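Alternansucrase (Leuconostoc mesenteroides, PDB 6HVG) belongs to the glycoside hydrolase family 70 enzymes, large multidomain proteins built around a TIM-barrel-like catalytic core flanked by repeats of the choline-binding type. Local coordinates at residues L439-W443 with P1282-Q1286. Coordinates in Å, arbitrary orientation, origin at the centre of the assembly. Residue numbers count along the deposited sequence, not the author numbering.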
ATOM      1  N   LEU A 439      37.123  -7.473   2.709  1.00 50.94           N
ATOM      2  CA  LEU A 439      37.358  -8.191   1.483  1.00 47.50           C
ATOM      3  C   LEU A 439      37.604  -7.241   0.317  1.00 48.25           C
ATOM      4  O   LEU A 439      38.437  -7.504  -0.551  1.00 50.11           O
ATOM      5  CB  LEU A 439      36.154  -9.089   1.178  1.00 46.89           C
ATOM      6  CG  LEU A 439      36.320 -10.124   0.065  1.00 46.90           C
ATOM      7  CD1 LEU A 439      37.436 -11.121   0.340  1.00 48.60           C
ATOM      8  CD2 LEU A 439      35.014 -10.855  -0.118  1.00 46.63           C
ATOM      9  N   LEU A 440      36.874  -6.137   0.284  1.00 48.00           N
ATOM     10  CA  LEU A 440      36.989  -5.163  -0.801  1.00 49.24           C
ATOM     11  C   LEU A 440      38.297  -4.350  -0.828  1.00 49.51           C
ATOM     12  O   LEU A 440      38.518  -3.558  -1.755  1.00 47.94           O
ATOM     13  CB  LEU A 440      35.784  -4.211  -0.790  1.00 50.39           C
ATOM     14  CG  LEU A 440      34.391  -4.812  -1.060  1.00 49.45           C
ATOM     15  CD1 LEU A 440      33.305  -3.766  -0.870  1.00 48.77           C
ATOM     16  CD2 LEU A 440      34.304  -5.384  -2.467  1.00 49.22           C
ATOM     17  N   MET A 441      39.162  -4.558   0.160  1.00 50.70           N
ATOM     18  CA  MET A 441      40.526  -4.010   0.139  1.00 55.57           C
ATOM     19  C   MET A 441      41.419  -4.768  -0.844  1.00 58.61           C
ATOM     20  O   MET A 441      42.403  -4.215  -1.334  1.00 65.23           O
ATOM     21  CB  MET A 441      41.131  -4.048   1.558  1.00 54.92           C
ATOM     22  CG  MET A 441      42.462  -3.309   1.739  1.00 55.34           C
ATOM     23  SD  MET A 441      43.117  -3.374   3.434  1.00 56.59           S
ATOM     24  CE  MET A 441      43.651  -5.082   3.544  1.00 56.61           C
ATOM     25  N   THR A 442      41.054  -6.024  -1.122  1.00 60.53           N
ATOM     26  CA  THR A 442      41.865  -6.986  -1.860  1.00 58.36           C
ATOM     27  C   THR A 442      41.165  -7.642  -3.051  1.00 57.01           C
ATOM     28  O   THR A 442      41.823  -8.074  -3.989  1.00 58.14           O
ATOM     29  CB  THR A 442      42.318  -8.085  -0.887  1.00 62.61           C
ATOM     30  OG1 THR A 442      43.197  -7.495   0.088  1.00 62.41           O
ATOM     31  CG2 THR A 442      43.047  -9.230  -1.615  1.00 68.09           C
ATOM     32  N   TRP A 443      39.841  -7.741  -3.031  1.00 56.23           N
ATOM     33  CA  TRP A 443      39.109  -8.427  -4.102  1.00 53.52           C
ATOM     34  C   TRP A 443      37.867  -7.643  -4.507  1.00 53.35           C
ATOM     35  O   TRP A 443      37.332  -6.889  -3.720  1.00 53.22           O
ATOM     36  CB  TRP A 443      38.723  -9.837  -3.649  1.00 52.76           C
ATOM     37  CG  TRP A 443      37.832 -10.561  -4.586  1.00 51.18           C
ATOM     38  CD1 TRP A 443      38.196 -11.449  -5.556  1.00 51.30           C
ATOM     39  CD2 TRP A 443      36.410 -10.455  -4.653  1.00 51.32           C
ATOM     40  NE1 TRP A 443      37.089 -11.899  -6.231  1.00 54.38           N
ATOM     41  CE2 TRP A 443      35.976 -11.300  -5.698  1.00 52.54           C
ATOM     42  CE3 TRP A 443      35.461  -9.710  -3.949  1.00 50.21           C
ATOM     43  CZ2 TRP A 443      34.628 -11.427  -6.048  1.00 50.17           C
ATOM     44  CZ3 TRP A 443      34.121  -9.834  -4.299  1.00 49.55           C
ATOM     45  CH2 TRP A 443      33.717 -10.685  -5.336  1.00 49.27           C
ATOM     46  N   PRO A1282      37.778 -16.859  -4.558  1.00 46.29           N
ATOM     47  CA  PRO A1282      38.597 -16.309  -5.612  1.00 46.29           C
ATOM     48  C   PRO A1282      40.010 -16.822  -5.443  1.00 45.40           C
ATOM     49  O   PRO A1282      40.432 -17.029  -4.318  1.00 47.54           O
ATOM     50  CB  PRO A1282      38.545 -14.800  -5.359  1.00 47.19           C
ATOM     51  CG  PRO A1282      37.351 -14.571  -4.514  1.00 48.23           C
ATOM     52  CD  PRO A1282      37.224 -15.810  -3.687  1.00 48.73           C
ATOM     53  N   LEU A1283      40.729 -17.035  -6.537  1.00 43.65           N
ATOM     54  CA  LEU A1283      42.058 -17.643  -6.450  1.00 42.66           C
ATOM     55  C   LEU A1283      43.081 -16.748  -5.750  1.00 44.46           C
ATOM     56  O   LEU A1283      44.013 -17.265  -5.166  1.00 46.32           O
ATOM     57  CB  LEU A1283      42.548 -18.059  -7.841  1.00 42.99           C
ATOM     58  CG  LEU A1283      41.762 -19.176  -8.561  1.00 42.20           C
ATOM     59  CD1 LEU A1283      42.203 -19.256 -10.007  1.00 42.64           C
ATOM     60  CD2 LEU A1283      41.923 -20.513  -7.909  1.00 42.04           C
ATOM     61  N   GLN A1284      42.916 -15.423  -5.793  1.00 46.75           N
ATOM     62  CA  GLN A1284      43.839 -14.496  -5.112  1.00 50.21           C
ATOM     63  C   GLN A1284      43.893 -14.828  -3.629  1.00 52.99           C
ATOM     64  O   GLN A1284      44.957 -14.711  -2.989  1.00 55.13           O
ATOM     65  CB  GLN A1284      43.364 -13.029  -5.176  1.00 53.51           C
ATOM     66  CG  GLN A1284      43.110 -12.444  -6.536  1.00 52.34           C
ATOM     67  CD  GLN A1284      41.793 -12.855  -7.109  1.00 50.21           C
ATOM     68  OE1 GLN A1284      41.343 -13.998  -6.929  1.00 46.67           O
ATOM     69  NE2 GLN A1284      41.170 -11.932  -7.837  1.00 52.08           N
ATOM     70  N   LEU A1285      42.732 -15.165  -3.072  1.00 51.97           N
ATOM     71  CA  LEU A1285      42.601 -15.368  -1.651  1.00 54.41           C
ATOM     72  C   LEU A1285      43.236 -16.659  -1.189  1.00 55.61           C
ATOM     73  O   LEU A1285      43.571 -16.753  -0.010  1.00 61.67           O
ATOM     74  CB  LEU A1285      41.138 -15.316  -1.220  1.00 56.47           C
ATOM     75  CG  LEU A1285      40.502 -13.920  -1.107  1.00 55.20           C
ATOM     76  CD1 LEU A1285      41.322 -12.964  -0.265  1.00 58.38           C
ATOM     77  CD2 LEU A1285      40.336 -13.325  -2.463  1.00 55.36           C
ATOM     78  N   GLN A1286      43.451 -17.613  -2.095  1.00 56.43           N
ATOM     79  CA  GLN A1286      44.140 -18.867  -1.764  1.00 57.36           C
ATOM     80  C   GLN A1286      45.599 -18.902  -2.192  1.00 57.19           C
ATOM     81  O   GLN A1286      46.221 -19.965  -2.227  1.00 55.71           O
ATOM     82  CB  GLN A1286      43.434 -20.030  -2.421  1.00 56.91           C
ATOM     83  CG  GLN A1286      41.981 -20.184  -2.046  1.00 58.26           C
ATOM     84  CD  GLN A1286      41.372 -21.369  -2.755  1.00 59.71           C
ATOM     85  OE1 GLN A1286      41.498 -21.510  -3.972  1.00 67.11           O
ATOM     86  NE2 GLN A1286      40.744 -22.252  -1.993  1.00 59.80           N
TER
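Pro-1282 opens 1282-1286 by turning its CB–CG edge toward the indole of Trp-443, with CG over one face of the five-membered ring: CG sits 3.5 Å from the ring centroid, 29° off the ring normal, a CH-pi contact, and Pro-1282 CB lies 3.4 Å from Trp-443 CD1. The indole nitrogen NE1 is hydrogen-bonded to Ser-1307 OG, and Phe-1271 meets the ring with its plane at about 90°, so Ser-1307 and Phe-1271 join Pro-1282 around the indole. Gln-1284 then reaches the edge of the indole, its NE2 3.8 Å from Trp-443 CD1, a van der Waals approach near the ring plane. Leu-1285 follows with the widest reach: its CD2 lies 4.0 Å from Trp-443 CB, while its CD1 is 4.3 Å from both Leu-439 CD1 and Thr-442 CG2. Thr-442 OG1 and Tyr-416 OH are hydrogen-bonded, and Leu-439 and Leu-1285 also pack against Tyr-416, in strand 415-416. Each backbone curls into a compact turn, with Trp-443 N hydrogen-bonded to Leu-439 O at 2.9 Å and Leu-1285 N to Pro-1282 O at 3.2 Å. This buried, chiefly apolar packing around Trp-443, with Pro-1282 and Leu-1285 its main partners, joins the loop after strand 437-438 to that between strands 1248-1252 and 1291-1292, as in the family 70 fold, whose chain runs out and back so that N- and C-terminal parts share most domains.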